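Local coordinates for fucose-binding lectin (Kordia periserrulae, PDB 6HTN), which binds L-fucose as a beta-propeller lectin, here in complex with methyl alpha-L-fucopyranoside, at the interface of chains A and B. Sequence-based numbering; all coordinates share one arbitrary frame. Chains: chain A/B, Fucose-binding lectin.

Contact 1: the interface of chains A and B. Residues chain A 119, 129, 141-143; chain B 15, 30, 37.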
ATOM      1  N   TYR A 119       3.662 -11.689 -12.492  1.00 16.26           N
ATOM      2  CA  TYR A 119       2.374 -10.966 -12.571  1.00 17.06           C
ATOM      3  C   TYR A 119       2.503  -9.673 -11.769  1.00 17.82           C
ATOM      4  O   TYR A 119       2.973  -9.704 -10.629  1.00 16.93           O
ATOM      5  CB  TYR A 119       1.250 -11.817 -11.984  1.00 18.58           C
ATOM      6  CG  TYR A 119       1.102 -13.133 -12.698  1.00 15.86           C
ATOM      7  CD1 TYR A 119       1.909 -14.206 -12.367  1.00 17.02           C
ATOM      8  CD2 TYR A 119       0.171 -13.309 -13.743  1.00 17.98           C
ATOM      9  CE1 TYR A 119       1.838 -15.409 -13.048  1.00 17.18           C
ATOM     10  CE2 TYR A 119       0.086 -14.502 -14.403  1.00 17.51           C
ATOM     11  CZ  TYR A 119       0.917 -15.538 -14.065  1.00 16.17           C
ATOM     12  OH  TYR A 119       0.921 -16.732 -14.751  1.00 16.46           O
ATOM     13  N   GLU A 129       0.793 -10.312 -17.211  1.00 16.22           N
ATOM     14  CA  GLU A 129       1.636 -11.515 -17.063  1.00 15.84           C
ATOM     15  C   GLU A 129       2.811 -11.376 -18.014  1.00 17.38           C
ATOM     16  O   GLU A 129       2.590 -11.116 -19.208  1.00 19.07           O
ATOM     17  CB  GLU A 129       0.829 -12.743 -17.420  1.00 16.58           C
ATOM     18  CG  GLU A 129       1.586 -14.059 -17.436  1.00 16.08           C
ATOM     19  CD  GLU A 129       0.777 -15.213 -18.022  1.00 16.77           C
ATOM     20  OE1 GLU A 129       0.265 -15.002 -19.152  1.00 17.85           O
ATOM     21  OE2 GLU A 129       0.673 -16.285 -17.374  1.00 18.10           O
ATOM     22  N   ALA A 141      -1.050 -14.269 -22.189  1.00 19.57           N
ATOM     23  CA  ALA A 141      -2.501 -14.160 -22.455  1.00 21.17           C
ATOM     24  C   ALA A 141      -3.306 -13.889 -21.185  1.00 20.70           C
ATOM     25  O   ALA A 141      -4.513 -13.622 -21.265  1.00 19.94           O
ATOM     26  CB  ALA A 141      -2.943 -15.471 -23.080  1.00 23.40           C
ATOM     27  N   TYR A 142      -2.688 -13.918 -20.006  1.00 18.96           N
ATOM     28  CA  TYR A 142      -3.441 -13.731 -18.751  1.00 16.69           C
ATOM     29  C   TYR A 142      -4.208 -12.415 -18.797  1.00 16.87           C
ATOM     30  O   TYR A 142      -3.650 -11.354 -19.165  1.00 17.85           O
ATOM     31  CB  TYR A 142      -2.466 -13.671 -17.551  1.00 17.92           C
ATOM     32  CG  TYR A 142      -3.147 -13.322 -16.267  1.00 16.87           C
ATOM     33  CD1 TYR A 142      -3.735 -14.280 -15.469  1.00 15.79           C
ATOM     34  CD2 TYR A 142      -3.223 -11.993 -15.833  1.00 18.68           C
ATOM     35  CE1 TYR A 142      -4.396 -13.993 -14.299  1.00 16.54           C
ATOM     36  CE2 TYR A 142      -3.838 -11.690 -14.634  1.00 18.41           C
ATOM     37  CZ  TYR A 142      -4.451 -12.671 -13.867  1.00 17.61           C
ATOM     38  OH  TYR A 142      -5.078 -12.380 -12.692  1.00 18.75           O
ATOM     39  N   THR A 143      -5.456 -12.507 -18.388  1.00 19.52           N
ATOM     40  CA  THR A 143      -6.339 -11.361 -18.065  1.00 19.63           C
ATOM     41  C   THR A 143      -7.017 -11.654 -16.746  1.00 20.86           C
ATOM     42  O   THR A 143      -7.221 -12.803 -16.369  1.00 20.28           O
ATOM     43  CB  THR A 143      -7.413 -11.101 -19.153  1.00 20.27           C
ATOM     44  OG1 THR A 143      -8.187 -12.287 -19.266  1.00 24.12           O
ATOM     45  CG2 THR A 143      -6.744 -10.750 -20.461  1.00 22.03           C
TER
ATOM     46  N   LEU B  15      -1.737 -23.327 -13.621  1.00 16.87           N
ATOM     47  CA  LEU B  15      -1.409 -22.052 -12.940  1.00 16.86           C
ATOM     48  C   LEU B  15      -2.637 -21.628 -12.150  1.00 17.70           C
ATOM     49  O   LEU B  15      -3.797 -21.758 -12.641  1.00 17.14           O
ATOM     50  CB  LEU B  15      -1.055 -20.974 -13.961  1.00 15.36           C
ATOM     51  CG  LEU B  15       0.042 -21.249 -14.968  1.00 18.10           C
ATOM     52  CD1 LEU B  15       0.155 -20.132 -16.010  1.00 19.44           C
ATOM     53  CD2 LEU B  15       1.374 -21.449 -14.261  1.00 20.39           C
ATOM     54  N   ARG B  30      -7.834 -17.015 -10.853  1.00 16.29           N
ATOM     55  CA  ARG B  30      -7.731 -17.229 -12.293  1.00 15.66           C
ATOM     56  C   ARG B  30      -6.922 -18.467 -12.538  1.00 18.46           C
ATOM     57  O   ARG B  30      -5.884 -18.669 -11.876  1.00 16.77           O
ATOM     58  CB  ARG B  30      -7.172 -16.017 -13.005  1.00 16.21           C
ATOM     59  CG  ARG B  30      -8.052 -14.788 -12.915  1.00 16.44           C
ATOM     60  CD  ARG B  30      -9.282 -14.897 -13.827  1.00 17.83           C
ATOM     61  NE  ARG B  30      -8.937 -14.644 -15.194  1.00 17.21           N
ATOM     62  CZ  ARG B  30      -9.719 -14.966 -16.240  1.00 18.23           C
ATOM     63  NH1 ARG B  30     -10.847 -15.624 -16.032  1.00 21.48           N
ATOM     64  NH2 ARG B  30      -9.376 -14.615 -17.449  1.00 19.41           N
ATOM     65  N   TRP B  37      -7.495 -19.084 -19.840  1.00 18.78           N
ATOM     66  CA  TRP B  37      -7.748 -18.642 -18.472  1.00 18.68           C
ATOM     67  C   TRP B  37      -9.230 -18.740 -18.137  1.00 18.84           C
ATOM     68  O   TRP B  37     -10.065 -18.392 -19.023  1.00 20.03           O
ATOM     69  CB  TRP B  37      -7.207 -17.234 -18.304  1.00 16.66           C
ATOM     70  CG  TRP B  37      -5.715 -17.195 -18.306  1.00 16.79           C
ATOM     71  CD1 TRP B  37      -4.882 -16.880 -19.337  1.00 16.05           C
ATOM     72  CD2 TRP B  37      -4.851 -17.502 -17.187  1.00 16.51           C
ATOM     73  NE1 TRP B  37      -3.574 -16.965 -18.960  1.00 18.38           N
ATOM     74  CE2 TRP B  37      -3.534 -17.355 -17.657  1.00 16.20           C
ATOM     75  CE3 TRP B  37      -5.101 -17.865 -15.872  1.00 16.06           C
ATOM     76  CZ2 TRP B  37      -2.437 -17.565 -16.816  1.00 17.38           C
ATOM     77  CZ3 TRP B  37      -4.015 -18.053 -15.006  1.00 16.68           C
ATOM     78  CH2 TRP B  37      -2.720 -17.918 -15.511  1.00 15.77           C
TER

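Contact 2: the interface of chains A and B. Residues chain A 105, 107, 117, 119, 129; chain B 5, 13, 15.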
ATOM      1  N   THR A 105       5.929 -17.464 -10.481  1.00 17.22           N
ATOM      2  CA  THR A 105       5.950 -18.933 -10.356  1.00 17.28           C
ATOM      3  C   THR A 105       6.786 -19.469 -11.532  1.00 15.68           C
ATOM      4  O   THR A 105       7.060 -18.729 -12.483  1.00 17.61           O
ATOM      5  CB  THR A 105       4.541 -19.527 -10.279  1.00 17.09           C
ATOM      6  OG1 THR A 105       4.632 -20.908  -9.894  1.00 18.81           O
ATOM      7  CG2 THR A 105       3.814 -19.404 -11.592  1.00 16.85           C
ATOM      8  N   TRP A 107       8.309 -23.425 -13.565  1.00 19.12           N
ATOM      9  CA  TRP A 107       8.344 -24.906 -13.668  1.00 18.46           C
ATOM     10  C   TRP A 107       9.388 -25.301 -14.701  1.00 17.36           C
ATOM     11  O   TRP A 107       9.662 -24.566 -15.610  1.00 18.50           O
ATOM     12  CB  TRP A 107       6.945 -25.476 -14.027  1.00 17.92           C
ATOM     13  CG  TRP A 107       6.495 -25.121 -15.406  1.00 18.56           C
ATOM     14  CD1 TRP A 107       6.580 -25.903 -16.528  1.00 20.59           C
ATOM     15  CD2 TRP A 107       5.812 -23.937 -15.816  1.00 18.70           C
ATOM     16  NE1 TRP A 107       6.063 -25.255 -17.601  1.00 22.64           N
ATOM     17  CE2 TRP A 107       5.591 -24.033 -17.201  1.00 22.16           C
ATOM     18  CE3 TRP A 107       5.462 -22.749 -15.159  1.00 18.63           C
ATOM     19  CZ2 TRP A 107       4.943 -23.028 -17.919  1.00 23.48           C
ATOM     20  CZ3 TRP A 107       4.844 -21.762 -15.868  1.00 21.26           C
ATOM     21  CH2 TRP A 107       4.597 -21.898 -17.235  1.00 21.52           C
ATOM     22  N   ARG A 117       6.647 -17.255 -14.976  1.00 17.36           N
ATOM     23  CA  ARG A 117       5.530 -16.310 -15.167  1.00 17.26           C
ATOM     24  C   ARG A 117       5.558 -15.310 -14.012  1.00 16.81           C
ATOM     25  O   ARG A 117       5.611 -15.727 -12.835  1.00 16.94           O
ATOM     26  CB  ARG A 117       4.204 -17.087 -15.219  1.00 17.29           C
ATOM     27  CG  ARG A 117       4.119 -18.116 -16.349  1.00 17.84           C
ATOM     28  CD  ARG A 117       4.091 -17.434 -17.699  1.00 18.31           C
ATOM     29  NE  ARG A 117       3.909 -18.393 -18.801  1.00 17.19           N
ATOM     30  CZ  ARG A 117       4.921 -18.966 -19.472  1.00 21.81           C
ATOM     31  NH1 ARG A 117       6.192 -18.756 -19.124  1.00 19.79           N
ATOM     32  NH2 ARG A 117       4.650 -19.797 -20.477  1.00 21.67           N
ATOM     33  N   TYR A 119       3.662 -11.689 -12.492  1.00 16.26           N
ATOM     34  CA  TYR A 119       2.374 -10.966 -12.571  1.00 17.06           C
ATOM     35  C   TYR A 119       2.503  -9.673 -11.769  1.00 17.82           C
ATOM     36  O   TYR A 119       2.973  -9.704 -10.629  1.00 16.93           O
ATOM     37  CB  TYR A 119       1.250 -11.817 -11.984  1.00 18.58           C
ATOM     38  CG  TYR A 119       1.102 -13.133 -12.698  1.00 15.86           C
ATOM     39  CD1 TYR A 119       1.909 -14.206 -12.367  1.00 17.02           C
ATOM     40  CD2 TYR A 119       0.171 -13.309 -13.743  1.00 17.98           C
ATOM     41  CE1 TYR A 119       1.838 -15.409 -13.048  1.00 17.18           C
ATOM     42  CE2 TYR A 119       0.086 -14.502 -14.403  1.00 17.51           C
ATOM     43  CZ  TYR A 119       0.917 -15.538 -14.065  1.00 16.17           C
ATOM     44  OH  TYR A 119       0.921 -16.732 -14.751  1.00 16.46           O
ATOM     45  N   GLU A 129       0.793 -10.312 -17.211  1.00 16.22           N
ATOM     46  CA  GLU A 129       1.636 -11.515 -17.063  1.00 15.84           C
ATOM     47  C   GLU A 129       2.811 -11.376 -18.014  1.00 17.38           C
ATOM     48  O   GLU A 129       2.590 -11.116 -19.208  1.00 19.07           O
ATOM     49  CB  GLU A 129       0.829 -12.743 -17.420  1.00 16.58           C
ATOM     50  CG  GLU A 129       1.586 -14.059 -17.436  1.00 16.08           C
ATOM     51  CD  GLU A 129       0.777 -15.213 -18.022  1.00 16.77           C
ATOM     52  OE1 GLU A 129       0.265 -15.002 -19.152  1.00 17.85           O
ATOM     53  OE2 GLU A 129       0.673 -16.285 -17.374  1.00 18.10           O
TER
ATOM     54  N   SER B   5       1.726 -22.967  -9.003  1.00 16.81           N
ATOM     55  CA  SER B   5       1.655 -23.776 -10.247  1.00 17.57           C
ATOM     56  C   SER B   5       2.117 -25.190  -9.888  1.00 19.33           C
ATOM     57  O   SER B   5       2.851 -25.401  -8.893  1.00 17.90           O
ATOM     58  CB  SER B   5       2.437 -23.236 -11.343  1.00 20.33           C
ATOM     59  OG  SER B   5       3.825 -23.189 -11.058  1.00 19.11           O
ATOM     60  N   ILE B  13       1.310 -27.946 -17.363  1.00 17.56           N
ATOM     61  CA  ILE B  13       1.359 -26.921 -16.285  1.00 19.40           C
ATOM     62  C   ILE B  13      -0.053 -26.485 -15.919  1.00 18.68           C
ATOM     63  O   ILE B  13      -0.945 -26.310 -16.803  1.00 18.70           O
ATOM     64  CB  ILE B  13       2.216 -25.727 -16.726  1.00 18.89           C
ATOM     65  CG1 ILE B  13       2.479 -24.789 -15.540  1.00 19.85           C
ATOM     66  CG2 ILE B  13       1.654 -24.969 -17.914  1.00 21.65           C
ATOM     67  CD1 ILE B  13       3.199 -25.425 -14.391  1.00 18.58           C
ATOM     68  N   LEU B  15      -1.737 -23.327 -13.621  1.00 16.87           N
ATOM     69  CA  LEU B  15      -1.409 -22.052 -12.940  1.00 16.86           C
ATOM     70  C   LEU B  15      -2.637 -21.628 -12.150  1.00 17.70           C
ATOM     71  O   LEU B  15      -3.797 -21.758 -12.641  1.00 17.14           O
ATOM     72  CB  LEU B  15      -1.055 -20.974 -13.961  1.00 15.36           C
ATOM     73  CG  LEU B  15       0.042 -21.249 -14.968  1.00 18.10           C
ATOM     74  CD1 LEU B  15       0.155 -20.132 -16.010  1.00 19.44           C
ATOM     75  CD2 LEU B  15       1.374 -21.449 -14.261  1.00 20.39           C
TER

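Contact 3: the interface of chains A and B. Residues chain A 121, 125, 127; chain B 19-20, 22.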
ATOM      1  N   TYR A 121       0.470  -5.443 -11.610  1.00 16.58           N
ATOM      2  CA  TYR A 121      -0.230  -4.325 -12.246  1.00 15.91           C
ATOM      3  C   TYR A 121       0.767  -3.434 -12.979  1.00 17.59           C
ATOM      4  O   TYR A 121       1.875  -3.230 -12.481  1.00 20.26           O
ATOM      5  CB  TYR A 121      -0.995  -3.527 -11.205  1.00 17.20           C
ATOM      6  CG  TYR A 121      -2.332  -4.113 -10.810  1.00 18.25           C
ATOM      7  CD1 TYR A 121      -3.472  -3.800 -11.536  1.00 20.55           C
ATOM      8  CD2 TYR A 121      -2.459  -4.953  -9.730  1.00 22.11           C
ATOM      9  CE1 TYR A 121      -4.715  -4.255 -11.152  1.00 23.53           C
ATOM     10  CE2 TYR A 121      -3.708  -5.397  -9.313  1.00 23.26           C
ATOM     11  CZ  TYR A 121      -4.834  -5.062 -10.049  1.00 22.73           C
ATOM     12  OH  TYR A 121      -6.063  -5.537  -9.666  1.00 28.80           O
ATOM     13  N   ASN A 125      -3.152   0.353 -14.563  1.00 17.44           N
ATOM     14  CA  ASN A 125      -3.982  -0.430 -13.619  1.00 17.21           C
ATOM     15  C   ASN A 125      -4.524  -1.698 -14.315  1.00 18.01           C
ATOM     16  O   ASN A 125      -5.668  -2.106 -14.057  1.00 19.18           O
ATOM     17  CB  ASN A 125      -5.120   0.415 -13.029  1.00 17.28           C
ATOM     18  CG  ASN A 125      -5.881  -0.349 -11.953  1.00 19.39           C
ATOM     19  OD1 ASN A 125      -5.224  -0.984 -11.107  1.00 20.78           O
ATOM     20  ND2 ASN A 125      -7.212  -0.285 -11.968  1.00 20.68           N
ATOM     21  N   GLN A 127      -3.654  -5.749 -14.753  1.00 18.08           N
ATOM     22  CA  GLN A 127      -2.817  -6.872 -14.288  1.00 19.31           C
ATOM     23  C   GLN A 127      -2.171  -7.519 -15.517  1.00 19.04           C
ATOM     24  O   GLN A 127      -2.944  -7.952 -16.450  1.00 21.44           O
ATOM     25  CB  GLN A 127      -3.663  -7.937 -13.612  1.00 19.19           C
ATOM     26  CG  GLN A 127      -4.417  -7.527 -12.371  1.00 21.37           C
ATOM     27  CD  GLN A 127      -5.050  -8.717 -11.671  1.00 27.42           C
ATOM     28  OE1 GLN A 127      -4.894  -9.856 -12.105  1.00 25.54           O
ATOM     29  NE2 GLN A 127      -5.768  -8.484 -10.577  1.00 22.84           N
TER
ATOM     30  N   SER B  19      -5.950 -12.813  -6.649  1.00 16.88           N
ATOM     31  CA  SER B  19      -5.860 -11.338  -6.579  1.00 15.95           C
ATOM     32  C   SER B  19      -7.078 -10.793  -5.842  1.00 16.91           C
ATOM     33  O   SER B  19      -8.108 -11.463  -5.782  1.00 17.80           O
ATOM     34  CB  SER B  19      -5.632 -10.717  -7.893  1.00 16.58           C
ATOM     35  OG  SER B  19      -6.722 -10.938  -8.774  1.00 19.13           O
ATOM     36  N   LEU B  20      -6.953  -9.580  -5.329  1.00 16.34           N
ATOM     37  CA  LEU B  20      -8.066  -8.895  -4.626  1.00 17.74           C
ATOM     38  C   LEU B  20      -8.784  -8.015  -5.634  1.00 18.52           C
ATOM     39  O   LEU B  20      -8.139  -7.121  -6.226  1.00 21.88           O
ATOM     40  CB  LEU B  20      -7.547  -8.087  -3.449  1.00 17.13           C
ATOM     41  CG  LEU B  20      -8.618  -7.317  -2.688  1.00 18.57           C
ATOM     42  CD1 LEU B  20      -9.625  -8.277  -2.066  1.00 18.89           C
ATOM     43  CD2 LEU B  20      -7.981  -6.438  -1.628  1.00 19.86           C
ATOM     44  N   GLN B  22     -10.698  -5.089  -7.202  1.00 20.75           N
ATOM     45  CA  GLN B  22     -10.961  -3.657  -6.889  1.00 22.03           C
ATOM     46  C   GLN B  22     -12.463  -3.412  -6.861  1.00 24.90           C
ATOM     47  O   GLN B  22     -12.875  -2.537  -6.077  1.00 27.57           O
ATOM     48  CB  GLN B  22     -10.227  -2.770  -7.909  1.00 23.52           C
ATOM     49  CG  GLN B  22      -8.711  -2.793  -7.817  1.00 24.29           C
ATOM     50  CD  GLN B  22      -8.002  -2.219  -9.046  1.00 21.29           C
ATOM     51  OE1 GLN B  22      -8.663  -1.966 -10.076  1.00 24.07           O
ATOM     52  NE2 GLN B  22      -6.704  -2.016  -8.921  1.00 23.20           N
TER
HETATM   53  O   HOH W   1      -9.101  -5.700  -9.523  1.00 31.21           O
HETATM   54  O   HOH W   2      -5.959  -6.924  -7.573  1.00 38.72           O

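Contact 4: the interface of chains A and B. Residues chain A 5, 7, 13, 15; chain B 105-108.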
ATOM      1  N   SER A   5      11.444 -22.001  -1.304  1.00 19.90           N
ATOM      2  CA  SER A   5      12.092 -23.073  -0.518  1.00 17.92           C
ATOM      3  C   SER A   5      12.386 -24.239  -1.465  1.00 20.03           C
ATOM      4  O   SER A   5      11.723 -24.366  -2.536  1.00 18.40           O
ATOM      5  CB  SER A   5      11.268 -23.525   0.620  1.00 18.56           C
ATOM      6  OG  SER A   5      10.021 -24.076   0.238  1.00 19.54           O
ATOM      7  N   LEU A   7      14.018 -28.622  -1.262  1.00 23.34           N
ATOM      8  CA  LEU A   7      14.601 -29.766  -0.521  1.00 26.59           C
ATOM      9  C   LEU A   7      15.857 -30.218  -1.227  1.00 26.76           C
ATOM     10  O   LEU A   7      15.870 -30.319  -2.467  1.00 28.03           O
ATOM     11  CB  LEU A   7      13.590 -30.894  -0.520  1.00 26.18           C
ATOM     12  CG  LEU A   7      12.437 -30.737   0.439  1.00 27.92           C
ATOM     13  CD1 LEU A   7      11.342 -31.749   0.074  1.00 29.91           C
ATOM     14  CD2 LEU A   7      12.808 -30.830   1.900  1.00 27.95           C
ATOM     15  N   ILE A  13      15.289 -29.045   4.273  1.00 26.00           N
ATOM     16  CA  ILE A  13      14.610 -27.831   3.716  1.00 23.89           C
ATOM     17  C   ILE A  13      15.585 -26.645   3.723  1.00 24.79           C
ATOM     18  O   ILE A  13      16.338 -26.446   4.693  1.00 24.73           O
ATOM     19  CB  ILE A  13      13.332 -27.533   4.494  1.00 23.44           C
ATOM     20  CG1 ILE A  13      12.500 -26.445   3.790  1.00 22.74           C
ATOM     21  CG2 ILE A  13      13.586 -27.172   5.944  1.00 26.88           C
ATOM     22  CD1 ILE A  13      12.079 -26.829   2.375  1.00 23.07           C
ATOM     23  N   LEU A  15      15.179 -22.422   3.118  1.00 20.96           N
ATOM     24  CA  LEU A  15      14.194 -21.307   2.972  1.00 19.67           C
ATOM     25  C   LEU A  15      14.946 -20.068   2.573  1.00 20.48           C
ATOM     26  O   LEU A  15      16.056 -19.788   3.106  1.00 18.60           O
ATOM     27  CB  LEU A  15      13.471 -21.078   4.308  1.00 19.68           C
ATOM     28  CG  LEU A  15      12.770 -22.261   4.958  1.00 22.34           C
ATOM     29  CD1 LEU A  15      12.204 -21.863   6.336  1.00 23.71           C
ATOM     30  CD2 LEU A  15      11.639 -22.786   4.090  1.00 23.50           C
TER
ATOM     31  N   THR B 105       5.305 -20.485   1.777  1.00 16.64           N
ATOM     32  CA  THR B 105       5.994 -21.587   1.084  1.00 18.13           C
ATOM     33  C   THR B 105       5.666 -22.876   1.836  1.00 17.77           C
ATOM     34  O   THR B 105       5.193 -22.837   2.968  1.00 17.91           O
ATOM     35  CB  THR B 105       7.480 -21.307   0.911  1.00 18.68           C
ATOM     36  OG1 THR B 105       8.076 -22.206  -0.020  1.00 19.75           O
ATOM     37  CG2 THR B 105       8.228 -21.342   2.229  1.00 19.59           C
ATOM     38  N   SER B 106       5.910 -24.018   1.187  1.00 17.86           N
ATOM     39  CA  SER B 106       5.555 -25.311   1.775  1.00 17.23           C
ATOM     40  C   SER B 106       6.476 -26.358   1.154  1.00 17.41           C
ATOM     41  O   SER B 106       6.955 -26.193   0.068  1.00 18.93           O
ATOM     42  CB  SER B 106       4.105 -25.663   1.580  1.00 19.12           C
ATOM     43  OG  SER B 106       3.789 -25.746   0.210  1.00 19.68           O
ATOM     44  N   TRP B 107       6.567 -27.492   1.876  1.00 21.68           N
ATOM     45  CA  TRP B 107       7.341 -28.656   1.361  1.00 21.21           C
ATOM     46  C   TRP B 107       6.760 -29.897   2.021  1.00 20.62           C
ATOM     47  O   TRP B 107       6.224 -29.850   3.106  1.00 19.68           O
ATOM     48  CB  TRP B 107       8.853 -28.529   1.639  1.00 19.34           C
ATOM     49  CG  TRP B 107       9.204 -28.583   3.088  1.00 22.49           C
ATOM     50  CD1 TRP B 107       9.637 -29.685   3.797  1.00 21.31           C
ATOM     51  CD2 TRP B 107       9.222 -27.491   4.017  1.00 21.36           C
ATOM     52  NE1 TRP B 107       9.879 -29.353   5.091  1.00 27.09           N
ATOM     53  CE2 TRP B 107       9.617 -28.022   5.275  1.00 25.97           C
ATOM     54  CE3 TRP B 107       8.866 -26.157   3.943  1.00 23.51           C
ATOM     55  CZ2 TRP B 107       9.739 -27.229   6.415  1.00 26.09           C
ATOM     56  CZ3 TRP B 107       8.959 -25.383   5.087  1.00 22.70           C
ATOM     57  CH2 TRP B 107       9.417 -25.911   6.296  1.00 24.44           C
ATOM     58  N   LEU B 108       6.883 -31.020   1.281  1.00 24.96           N
ATOM     59  CA  LEU B 108       6.455 -32.360   1.775  1.00 32.71           C
ATOM     60  C   LEU B 108       7.664 -33.112   2.307  1.00 31.59           C
ATOM     61  O   LEU B 108       8.679 -33.123   1.603  1.00 35.32           O
ATOM     62  CB  LEU B 108       5.895 -33.130   0.592  1.00 32.86           C
ATOM     63  CG  LEU B 108       4.422 -32.956   0.320  1.00 30.30           C
ATOM     64  CD1 LEU B 108       4.069 -33.748  -0.944  1.00 37.20           C
ATOM     65  CD2 LEU B 108       3.507 -33.378   1.465  1.00 28.55           C
TER
HETATM   66  O   HOH W   3       9.370 -26.293  -1.299  1.00 21.51           O

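Contact 1: the interface of chains A and B
A:Tyr142 sets its backbone and ring upright on the indole of B:Trp37, at the meeting of two copies of this beta-propeller lectin. The CA of A:Tyr142 already lies over the indole face, 3.6 Å from the centroid of the five-membered ring of B:Trp37. CB continues this contact, 3.8 Å from NE1 of B:Trp37. With CG anti to the backbone N (chi1 173°), the phenol stands across the indole and turns its CD1 edge to the face, the planes at 90°. CD1 sits over the middle of the bicycle, 3.8 Å from CE2 of B:Trp37. Further out, CE1 touches the aliphatic CB of B:Arg30 at 3.7 Å, and the phenol oxygen OH reaches CG of that arginine.

The bent chain of B:Arg30 then carries its guanidinium to the backbone carbonyl of A:Thr143. NE and NH2 grip this oxygen side-on, at 2.8 Å for NE of B:Arg30 to O of A:Thr143. In chain A, OE2 of A:Glu129 accepts from OH of A:Tyr119, and OE1 more distantly from N of A:Tyr142, steadying the backbone that meets the indole. A:Glu129, A:Ala141, A:Tyr142, B:Leu15 and B:Trp37 all belong to methyl fucoside pockets, so this junction likely completes a sugar site from both chains.

Contact 2: the interface of chains A and B
B:Ile13 sets its CG1-CD1 arm over one face of the indole of A:Trp107 where strand 13-20 of one beta-propeller lectin chain meets strand 103-108 of its copy. The CH-pi contacts come from one branch of the isoleucine. CG1 sits over the six-membered ring, 3.5 Å from its centroid, and the methyl CD1 over the five-membered ring, 3.6 Å from its centroid. CG1 is anti to the backbone N (chi1 -170°), which sends this longer arm across the indole at about a right angle to the tryptophan side chain, while CG2 meets the benzo part at CZ2 of A:Trp107, 3.8 Å away. Within chain A, CH2 of the indole lies 3.7 Å above the guanidinium plane of A:Arg117, a residue of a fucoside pocket.

Apolar packing continues on the rim of the ring. The CD2 methyl of B:Leu15 touches CZ3 of A:Trp107 at 3.8 Å, and its CD1 methyl points instead toward the phenol oxygen of A:Tyr119.

The polar contact is a hydrogen bond between two hydroxyls, OG1 of A:Thr105 and OG of B:Ser5, 2.7 Å apart, with its direction not settled by the structure. The torsion of A:Thr105 (chi1 -169°, OG1 opposite the backbone N) turns the hydroxyl to the serine, and the methyl CG2 faces CB of B:Ser5 at 4.1 Å.

Contact 3: the interface of chains A and B
A:Asn125 and B:Gln22 join their side-chain amides in a reciprocal pair at the interface of this propeller lectin. Among the direct hydrogen bonds, NE2 of B:Gln22 gives an almost straight one to OD1 of A:Asn125 at 2.8 Å. ND2 of A:Asn125 returns another to OE1 of B:Gln22 at 2.9 Å. B:Gln22 is extended beyond CG (chi2 164°), which carries its amide across to the asparagine. Both donors lie in the carbonyl plane on a lone pair, and the two amides are nearly coplanar, 20° apart, so each holds the other flat, and the orientation of one dictates that of the other. The carboxamide of A:Gln127 makes a further crossing, from NE2 to the hydroxyl OG of B:Ser19 at 3.2 Å. Its NE2 also donates to the phenol oxygen OH of A:Tyr121 at 3.1 Å, with both acceptors in the amide plane.

In van der Waals contact, CG of A:Gln127 covers one face of the A:Tyr121 ring within chain A. NE2 of B:Gln22 approaches the other face, 3.7 Å from CZ of A:Tyr121, with ring and amide planes 16° apart.

Water-mediated bonds spread from the same phenol. Water 1 links OH of A:Tyr121 to the backbone N of B:Gln22, and water 2 lies 2.5 Å from OH of A:Tyr121 and 2.6 Å from the backbone O of B:Leu20.

Contact 4: the interface of chains A and B
A:Ile13 and B:Trp107 form the dense part of this junction between two beta-propeller lectin chains, where strands 3-7 and 13-20 of one meet strand 103-108 of the other. The pair is the exchanged-chain twin of the one in contact 2, with CG1 again over the six-membered ring and CD1 over the five-membered one. CD1 of A:Ile13 comes within 3.4 Å of CD2 of B:Trp107. The tryptophan has its CG placed between the backbone N and the carbonyl carbon (chi1 66°), and this torsion lays the ring against chain A. Leucines flank this CH-pi pair at two ends: CD2 of A:Leu7 meets CD1 at the pyrrole end of B:Trp107, 3.9 Å away, and CD2 of A:Leu15 meets CZ3 at the benzo end, also at 3.9 Å. The other methyl of A:Leu7, CD1, packs 3.4 Å from the backbone O of B:Leu108.

The polar, water-bridged side lies at the serine. OG of A:Ser5 bonds to OG1 of B:Thr105 at 2.7 Å, as its twin does, and also to water 3 at 2.8 Å. That water bonds to the backbone O of B:Ser106 at 2.8 Å, bridging hydroxyl and carbonyl whose direct separation, OG of A:Ser5 to O of B:Ser106, is 3.7 Å.

Strand 13-20 takes part in all four contacts, from chain B in contacts 1 to 3 and from chain A in contact 4. Strand 114-121 of chain A serves contacts 1, 2 and 3, and strand 103-108 serves contact 2 from chain A and contact 4 from chain B. Contacts 1 and 2, about 8 Å apart between C-alpha centres, share A:Tyr119, A:Glu129 and B:Leu15. Contacts 2 and 4, about 18 Å apart, largely repeat each other with the chains exchanged. The interface thus runs from the amide- and water-rich contact 3, at strand ends and adjoining loops, to the largely apolar indole contacts 2 and 4, and may unite the chains as parts of one propeller.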